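Local atomic coordinates of glycosyl hydrolase, BNR repeat (Ralstonia eutropha, PDB entry 3B7F), a protein that may act as a glycosyl hydrolase, being a seven-bladed beta-propeller protein with BNR repeats whose activity is inferred only. Residues A[238-243]-A[288-293]; A[282-287]-A[344-349]. One frame throughout, in Å; residues are numbered along the deposited sequence.

Contact 1 of 2, residues A[238-243]-A[288-293]; sequences VQHPAA and RDPRTV. With EDO (1,2-ethanediol), chain H.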
ATOM      1  N   VAL A 238      -2.536   2.703  -6.838  1.00 28.94           N
ATOM      2  CA  VAL A 238      -3.956   2.484  -6.511  1.00 26.31           C
ATOM      3  C   VAL A 238      -4.813   2.564  -7.803  1.00 27.00           C
ATOM      4  O   VAL A 238      -4.474   3.268  -8.742  1.00 27.22           O
ATOM      5  CB  VAL A 238      -4.487   3.488  -5.417  1.00 28.98           C
ATOM      6  CG1 VAL A 238      -3.768   3.287  -4.057  1.00 26.79           C
ATOM      7  CG2 VAL A 238      -4.313   4.921  -5.842  1.00 22.57           C
ATOM      8  N   GLN A 239      -5.873   1.770  -7.862  1.00 26.92           N
ATOM      9  CA  GLN A 239      -6.834   1.779  -8.949  1.00 26.33           C
ATOM     10  C   GLN A 239      -8.097   2.275  -8.295  1.00 27.83           C
ATOM     11  O   GLN A 239      -8.500   1.724  -7.267  1.00 29.22           O
ATOM     12  CB  GLN A 239      -7.029   0.370  -9.502  1.00 26.04           C
ATOM     13  CG  GLN A 239      -8.090   0.260 -10.620  1.00 28.46           C
ATOM     14  CD  GLN A 239      -8.182  -1.128 -11.207  1.00 27.92           C
ATOM     15  OE1 GLN A 239      -7.917  -2.117 -10.521  1.00 22.96           O
ATOM     16  NE2 GLN A 239      -8.590  -1.211 -12.477  1.00 25.48           N
ATOM     17  N   HIS A 240      -8.744   3.286  -8.875  1.00 29.93           N
ATOM     18  CA  HIS A 240      -9.914   3.872  -8.233  1.00 31.66           C
ATOM     19  C   HIS A 240     -11.123   2.931  -8.318  1.00 33.49           C
ATOM     20  O   HIS A 240     -11.395   2.422  -9.373  1.00 32.79           O
ATOM     21  CB  HIS A 240     -10.266   5.233  -8.817  1.00 32.10           C
ATOM     22  CG  HIS A 240     -11.116   6.032  -7.895  1.00 32.95           C
ATOM     23  ND1 HIS A 240     -12.495   5.996  -7.917  1.00 43.19           N
ATOM     24  CD2 HIS A 240     -10.777   6.790  -6.834  1.00 36.08           C
ATOM     25  CE1 HIS A 240     -12.963   6.745  -6.936  1.00 35.42           C
ATOM     26  NE2 HIS A 240     -11.940   7.239  -6.266  1.00 35.59           N
ATOM     27  N   PRO A 241     -11.828   2.679  -7.196  1.00 32.34           N
ATOM     28  CA  PRO A 241     -12.933   1.720  -7.263  1.00 33.65           C
ATOM     29  C   PRO A 241     -14.172   2.222  -8.012  1.00 34.57           C
ATOM     30  O   PRO A 241     -14.908   1.415  -8.584  1.00 32.56           O
ATOM     31  CB  PRO A 241     -13.233   1.442  -5.784  1.00 32.27           C
ATOM     32  CG  PRO A 241     -12.784   2.620  -5.090  1.00 32.61           C
ATOM     33  CD  PRO A 241     -11.674   3.226  -5.841  1.00 33.63           C
ATOM     34  N   ALA A 242     -14.395   3.535  -7.977  1.00 36.88           N
ATOM     35  CA  ALA A 242     -15.491   4.190  -8.694  1.00 38.39           C
ATOM     36  C   ALA A 242     -15.212   4.406 -10.207  1.00 37.40           C
ATOM     37  O   ALA A 242     -16.138   4.364 -10.993  1.00 43.82           O
ATOM     38  CB  ALA A 242     -15.815   5.533  -8.016  1.00 40.05           C
ATOM     39  N   ALA A 243     -13.955   4.644 -10.582  1.00 34.55           N
ATOM     40  CA  ALA A 243     -13.513   4.855 -11.961  1.00 31.16           C
ATOM     41  C   ALA A 243     -12.256   4.004 -12.173  1.00 29.82           C
ATOM     42  O   ALA A 243     -11.155   4.539 -12.247  1.00 29.17           O
ATOM     43  CB  ALA A 243     -13.229   6.307 -12.193  1.00 28.03           C
ATOM     44  N   ARG A 288     -15.207   7.409  -3.249  1.00 28.28           N
ATOM     45  CA  ARG A 288     -16.226   7.859  -4.179  1.00 28.98           C
ATOM     46  C   ARG A 288     -15.803   8.866  -5.260  1.00 30.15           C
ATOM     47  O   ARG A 288     -16.409   8.868  -6.319  1.00 32.23           O
ATOM     48  CB  ARG A 288     -17.391   8.436  -3.387  1.00 29.30           C
ATOM     49  CG  ARG A 288     -18.080   7.357  -2.575  1.00 29.77           C
ATOM     50  CD  ARG A 288     -19.217   7.874  -1.796  1.00 28.56           C
ATOM     51  NE  ARG A 288     -18.847   8.871  -0.792  1.00 32.03           N
ATOM     52  CZ  ARG A 288     -18.283   8.604   0.387  1.00 29.96           C
ATOM     53  NH1 ARG A 288     -18.005   7.367   0.765  1.00 29.97           N
ATOM     54  NH2 ARG A 288     -18.022   9.607   1.222  1.00 33.41           N
ATOM     55  N   ASP A 289     -14.751   9.647  -5.022  1.00 28.99           N
ATOM     56  CA  ASP A 289     -14.299  10.717  -5.902  1.00 27.46           C
ATOM     57  C   ASP A 289     -12.952  10.353  -6.543  1.00 28.95           C
ATOM     58  O   ASP A 289     -11.922  10.394  -5.862  1.00 26.32           O
ATOM     59  CB  ASP A 289     -14.159  12.003  -5.073  1.00 26.92           C
ATOM     60  CG  ASP A 289     -13.805  13.219  -5.905  1.00 31.63           C
ATOM     61  OD1 ASP A 289     -13.795  13.128  -7.143  1.00 31.66           O
ATOM     62  OD2 ASP A 289     -13.552  14.286  -5.307  1.00 30.28           O
ATOM     63  N   PRO A 290     -12.937  10.004  -7.859  1.00 28.58           N
ATOM     64  CA  PRO A 290     -11.638   9.718  -8.483  1.00 29.33           C
ATOM     65  C   PRO A 290     -10.695  10.908  -8.647  1.00 27.23           C
ATOM     66  O   PRO A 290      -9.559  10.696  -9.044  1.00 25.20           O
ATOM     67  CB  PRO A 290     -12.020   9.119  -9.848  1.00 31.70           C
ATOM     68  CG  PRO A 290     -13.354   9.583 -10.125  1.00 30.89           C
ATOM     69  CD  PRO A 290     -14.039   9.792  -8.802  1.00 29.95           C
ATOM     70  N   ARG A 291     -11.164  12.125  -8.351  1.00 27.87           N
ATOM     71  CA  ARG A 291     -10.350  13.349  -8.427  1.00 27.37           C
ATOM     72  C   ARG A 291      -9.595  13.671  -7.131  1.00 27.20           C
ATOM     73  O   ARG A 291      -8.690  14.494  -7.156  1.00 26.64           O
ATOM     74  CB  ARG A 291     -11.225  14.540  -8.845  1.00 27.43           C
ATOM     75  CG  ARG A 291     -11.765  14.395 -10.266  1.00 30.85           C
ATOM     76  CD  ARG A 291     -12.820  15.432 -10.715  1.00 31.99           C
ATOM     77  NE  ARG A 291     -12.400  16.837 -10.797  1.00 46.61           N
ATOM     78  CZ  ARG A 291     -11.626  17.388 -11.748  1.00 41.43           C
ATOM     79  NH1 ARG A 291     -11.058  16.664 -12.710  1.00 43.54           N
ATOM     80  NH2 ARG A 291     -11.361  18.695 -11.701  1.00 37.49           N
ATOM     81  N   THR A 292      -9.960  13.010  -6.023  1.00 26.45           N
ATOM     82  CA  THR A 292      -9.381  13.282  -4.714  1.00 24.63           C
ATOM     83  C   THR A 292      -8.382  12.209  -4.307  1.00 24.44           C
ATOM     84  O   THR A 292      -8.705  11.018  -4.273  1.00 24.15           O
ATOM     85  CB  THR A 292     -10.460  13.477  -3.647  1.00 23.15           C
ATOM     86  OG1 THR A 292     -11.242  14.606  -4.022  1.00 20.67           O
ATOM     87  CG2 THR A 292      -9.825  13.717  -2.235  1.00 24.78           C
ATOM     88  N   VAL A 293      -7.170  12.670  -4.010  1.00 25.37           N
ATOM     89  CA  VAL A 293      -6.014  11.823  -3.706  1.00 26.26           C
ATOM     90  C   VAL A 293      -5.181  12.549  -2.677  1.00 24.98           C
ATOM     91  O   VAL A 293      -5.138  13.784  -2.689  1.00 26.03           O
ATOM     92  CB  VAL A 293      -5.202  11.518  -5.025  1.00 28.60           C
ATOM     93  CG1 VAL A 293      -3.808  11.050  -4.744  1.00 30.88           C
ATOM     94  CG2 VAL A 293      -5.954  10.495  -5.901  1.00 31.14           C
TER
HETATM   95  C1  EDO H 400     -15.325  15.615  -2.165  1.00 62.99           C
HETATM   96  O1  EDO H 400     -15.272  14.492  -3.060  1.00 56.86           O
HETATM   97  C2  EDO H 400     -13.990  15.871  -1.446  1.00 62.14           C
HETATM   98  O2  EDO H 400     -12.847  16.081  -2.314  1.00 51.65           O

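Contact 2 of 2, residues A[282-287]-A[344-349]; sequences PIVVHQ and QAMTAD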
ATOM      1  N   PRO A 282       3.499   6.761   0.314  1.00 23.50           N
ATOM      2  CA  PRO A 282       2.094   6.323   0.111  1.00 25.42           C
ATOM      3  C   PRO A 282       1.231   7.202  -0.834  1.00 26.58           C
ATOM      4  O   PRO A 282       1.548   8.378  -1.078  1.00 28.79           O
ATOM      5  CB  PRO A 282       1.513   6.470   1.516  1.00 26.44           C
ATOM      6  CG  PRO A 282       2.231   7.673   2.062  1.00 19.08           C
ATOM      7  CD  PRO A 282       3.612   7.634   1.507  1.00 25.17           C
ATOM      8  N   ILE A 283       0.164   6.616  -1.362  1.00 27.31           N
ATOM      9  CA  ILE A 283      -0.859   7.362  -2.106  1.00 27.63           C
ATOM     10  C   ILE A 283      -2.222   6.741  -1.728  1.00 27.95           C
ATOM     11  O   ILE A 283      -2.330   5.530  -1.609  1.00 24.07           O
ATOM     12  CB  ILE A 283      -0.597   7.415  -3.647  1.00 27.12           C
ATOM     13  CG1 ILE A 283      -1.447   8.511  -4.307  1.00 36.19           C
ATOM     14  CG2 ILE A 283      -0.830   6.044  -4.324  1.00 22.54           C
ATOM     15  CD1 ILE A 283      -0.908   9.028  -5.661  1.00 25.97           C
ATOM     16  N   VAL A 284      -3.243   7.568  -1.529  1.00 29.71           N
ATOM     17  CA  VAL A 284      -4.579   7.105  -1.124  1.00 29.31           C
ATOM     18  C   VAL A 284      -5.617   7.860  -1.930  1.00 29.49           C
ATOM     19  O   VAL A 284      -5.462   9.047  -2.136  1.00 29.21           O
ATOM     20  CB  VAL A 284      -4.817   7.328   0.426  1.00 30.62           C
ATOM     21  CG1 VAL A 284      -6.285   7.127   0.799  1.00 28.88           C
ATOM     22  CG2 VAL A 284      -3.916   6.419   1.234  1.00 26.71           C
ATOM     23  N   VAL A 285      -6.668   7.177  -2.371  1.00 32.07           N
ATOM     24  CA  VAL A 285      -7.748   7.803  -3.160  1.00 32.25           C
ATOM     25  C   VAL A 285      -9.046   7.843  -2.369  1.00 30.10           C
ATOM     26  O   VAL A 285      -9.290   6.986  -1.554  1.00 34.30           O
ATOM     27  CB  VAL A 285      -7.993   7.059  -4.487  1.00 33.97           C
ATOM     28  CG1 VAL A 285      -6.722   6.832  -5.174  1.00 29.96           C
ATOM     29  CG2 VAL A 285      -8.727   5.693  -4.270  1.00 40.35           C
ATOM     30  N   HIS A 286      -9.847   8.880  -2.578  1.00 31.11           N
ATOM     31  CA  HIS A 286     -11.167   9.010  -1.965  1.00 30.04           C
ATOM     32  C   HIS A 286     -12.036   7.900  -2.597  1.00 29.59           C
ATOM     33  O   HIS A 286     -12.072   7.768  -3.796  1.00 28.38           O
ATOM     34  CB  HIS A 286     -11.704  10.406  -2.263  1.00 28.83           C
ATOM     35  CG  HIS A 286     -13.002  10.749  -1.600  1.00 28.03           C
ATOM     36  ND1 HIS A 286     -14.192  10.128  -1.906  1.00 25.79           N
ATOM     37  CD2 HIS A 286     -13.309  11.718  -0.708  1.00 27.93           C
ATOM     38  CE1 HIS A 286     -15.169  10.674  -1.207  1.00 24.77           C
ATOM     39  NE2 HIS A 286     -14.664  11.658  -0.488  1.00 26.45           N
ATOM     40  N   GLN A 287     -12.687   7.081  -1.776  1.00 31.95           N
ATOM     41  CA  GLN A 287     -13.537   5.966  -2.246  1.00 32.94           C
ATOM     42  C   GLN A 287     -14.538   6.266  -3.371  1.00 30.92           C
ATOM     43  O   GLN A 287     -14.699   5.466  -4.281  1.00 31.29           O
ATOM     44  CB  GLN A 287     -14.344   5.395  -1.083  1.00 34.59           C
ATOM     45  CG  GLN A 287     -13.664   4.263  -0.373  1.00 49.08           C
ATOM     46  CD  GLN A 287     -13.700   2.990  -1.172  1.00 50.00           C
ATOM     47  OE1 GLN A 287     -14.732   2.636  -1.742  1.00 48.04           O
ATOM     48  NE2 GLN A 287     -12.576   2.294  -1.217  1.00 56.94           N
ATOM     49  N   GLN A 344       2.582   1.783   2.896  1.00 25.87           N
ATOM     50  CA  GLN A 344       1.336   1.200   3.373  1.00 26.62           C
ATOM     51  C   GLN A 344       0.845   1.895   4.628  1.00 23.05           C
ATOM     52  O   GLN A 344      -0.180   1.502   5.184  1.00 22.44           O
ATOM     53  CB  GLN A 344       1.532  -0.285   3.675  1.00 25.39           C
ATOM     54  CG  GLN A 344       1.854  -1.162   2.467  1.00 30.80           C
ATOM     55  CD  GLN A 344       2.619  -2.401   2.872  1.00 31.69           C
ATOM     56  OE1 GLN A 344       3.699  -2.281   3.446  1.00 30.46           O
ATOM     57  NE2 GLN A 344       2.065  -3.603   2.582  1.00 26.77           N
ATOM     58  N   ALA A 345       1.543   2.933   5.064  1.00 24.44           N
ATOM     59  CA  ALA A 345       1.212   3.623   6.315  1.00 25.23           C
ATOM     60  C   ALA A 345       0.191   4.790   6.223  1.00 25.29           C
ATOM     61  O   ALA A 345       0.032   5.527   7.199  1.00 27.83           O
ATOM     62  CB  ALA A 345       2.519   4.047   7.028  1.00 22.00           C
HETATM   63  N   MSE A 346      -0.469   4.986   5.076  1.00 28.11           N
HETATM   64  CA  MSE A 346      -1.622   5.900   4.959  1.00 28.78           C
HETATM   65  C   MSE A 346      -2.817   5.091   4.518  1.00 28.80           C
HETATM   66  O   MSE A 346      -2.663   4.174   3.726  1.00 30.64           O
HETATM   67  CB  MSE A 346      -1.505   7.008   3.920  1.00 29.67           C
HETATM   68  CG  MSE A 346      -0.660   8.135   4.288  1.00 42.67           C
HETATM   69 SE   MSE A 346      -1.221   9.785   3.415  0.75 28.65          SE
HETATM   70  CE  MSE A 346      -0.909   9.143   1.694  1.00 34.02           C
ATOM     71  N   THR A 347      -4.000   5.465   5.010  1.00 28.18           N
ATOM     72  CA  THR A 347      -5.251   4.827   4.629  1.00 25.04           C
ATOM     73  C   THR A 347      -6.377   5.830   4.799  1.00 25.54           C
ATOM     74  O   THR A 347      -6.203   6.898   5.411  1.00 25.15           O
ATOM     75  CB  THR A 347      -5.529   3.568   5.479  1.00 22.98           C
ATOM     76  OG1 THR A 347      -6.590   2.797   4.912  1.00 21.33           O
ATOM     77  CG2 THR A 347      -5.863   3.941   6.930  1.00 21.92           C
ATOM     78  N   ALA A 348      -7.523   5.476   4.246  1.00 23.65           N
ATOM     79  CA  ALA A 348      -8.689   6.322   4.330  1.00 26.14           C
ATOM     80  C   ALA A 348      -9.904   5.439   4.577  1.00 26.32           C
ATOM     81  O   ALA A 348      -9.884   4.265   4.240  1.00 27.64           O
ATOM     82  CB  ALA A 348      -8.826   7.192   3.036  1.00 23.92           C
ATOM     83  N   ASP A 349     -10.913   5.980   5.251  1.00 26.59           N
ATOM     84  CA  ASP A 349     -12.178   5.264   5.467  1.00 25.44           C
ATOM     85  C   ASP A 349     -13.172   5.634   4.327  1.00 26.52           C
ATOM     86  O   ASP A 349     -12.807   6.374   3.414  1.00 24.69           O
ATOM     87  CB  ASP A 349     -12.719   5.499   6.882  1.00 24.26           C
ATOM     88  CG  ASP A 349     -13.164   6.926   7.142  1.00 28.88           C
ATOM     89  OD1 ASP A 349     -13.786   7.557   6.264  1.00 27.91           O
ATOM     90  OD2 ASP A 349     -12.905   7.410   8.270  1.00 26.90           O
TER
HETATM   91  O   HOH W   1     -11.695   6.870   0.839  1.00 23.05           O

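Contact 1 of 2, residues A[238-243]-A[288-293]
The imidazole of His240 is clamped between two prolines. Over the centre of one face lies Pro290 CA, 3.4 Å from the ring centroid and 14° off the ring normal, a CH-pi contact. On the opposite face Pro241 CD, from the ring's own loop, stands 3.5 Å above the plane, offset toward the rim. The edges carry backbone in the plane of the ring: Ala242 C and Ala243 N from one segment, Arg288 C from the other. The contact joins adjacent blades of the beta-propeller, through the loops that follow inner strands 234-239 and 282-285. CG of His240, anti to the backbone N (chi1 -160°), is set toward the neighbouring loop, and the ring lies against Pro290, whose CB is 3.7 Å from His240 ND1. ND1 accepts a weak bond from Ala243 N, while NE2 probably bonds to the carbonyl of His286, at a distance short enough to be treated with caution. Beside the ring, Ala243 CB packs on Pro290 CB at 3.9 Å. Pro290 itself is held in a type I turn from Asp289 to Thr292. Within it the Asp289 carboxylate forms an Asx turn, Arg291 N reaching OD1 at 3.1 Å from above the carboxylate plane, 64° out of it. Thr292 OG1 donates to Asp289 OD2 over 2.7 Å, also from above that plane. A 1,2-ethanediol, probably from the crystallisation liquor, spans this pair, with O1 donating to Asp289 OD2 and O2 to Thr292 OG1, each 2.8 Å long.

Contact 2 of 2, residues A[282-287]-A[344-349]
Met346, a selenomethionine here, lies over Pro282, with its CB also against Val284. That CB is 3.7 Å from Val284 CG2 and also touches Pro282 CB. CG stands beside the backbone N (chi1 -76°), anti to the carbonyl carbon, and comes to rest against Pro282 CG at 3.7 Å. The chain bends about its CG-SE bond (chi3 -62°), which brings CE back onto the proline, 3.5 Å from Pro282 CG, tighter than usual for two carbons. The methionine chain and the proline ring cross at about a right angle, and CE ends near the backbone N of Ile283. These residues lie on strands 282-285 and 346-348, the innermost strands of two successive propeller blades. They run almost parallel, 5° apart in direction with axes 6.7 Å from each other, yet no hydrogen bond passes directly between them: each pairs with its own blade, Val284 with Trp294 and Thr347 with Tyr357, and the gap is filled by side chains. Val284 reaches across with both methyls, one toward Ala348 and one toward Met346. CG1 is pressed to 3.4 Å from Ala348 CB, again a tight carbon pair, whereas CG2 rests 3.6 Å from the carbonyl O of Met346. Thr347 points away from this seam, its OG1 hydrogen-bonded to Ser390 N on strand 385-391, in the next blade. At the strand ends a water accepts from Gln287 N at 2.8 Å and donates to Asp349 O at 2.8 Å, with a weak third bond to Val285 O. The Asp349 carboxylate is turned elsewhere, its OD2 in a salt bridge with Arg42 and hydrogen-bonded to Tyr357 OH.

Both contacts join the blade beginning with strand 282-285 to its neighbours: contact 1 to the preceding blade, contact 2 to the following one. Contact 2 is buried, about 8 Å from the chain centre to its own centre, and depends on aliphatic side chains between inner strands. Contact 1 is a surface contact, about 15 Å out, where loops meet through an imidazole against a proline whose turn is braced by a carboxylate. The two meet at His286, whose carbonyl is the probable partner of the His240 ring while its backbone N pairs with the carbonyl of Thr292. Val285, directed away from contact 2, packs on His240, putting opposite sides of one segment to use in the two interfaces.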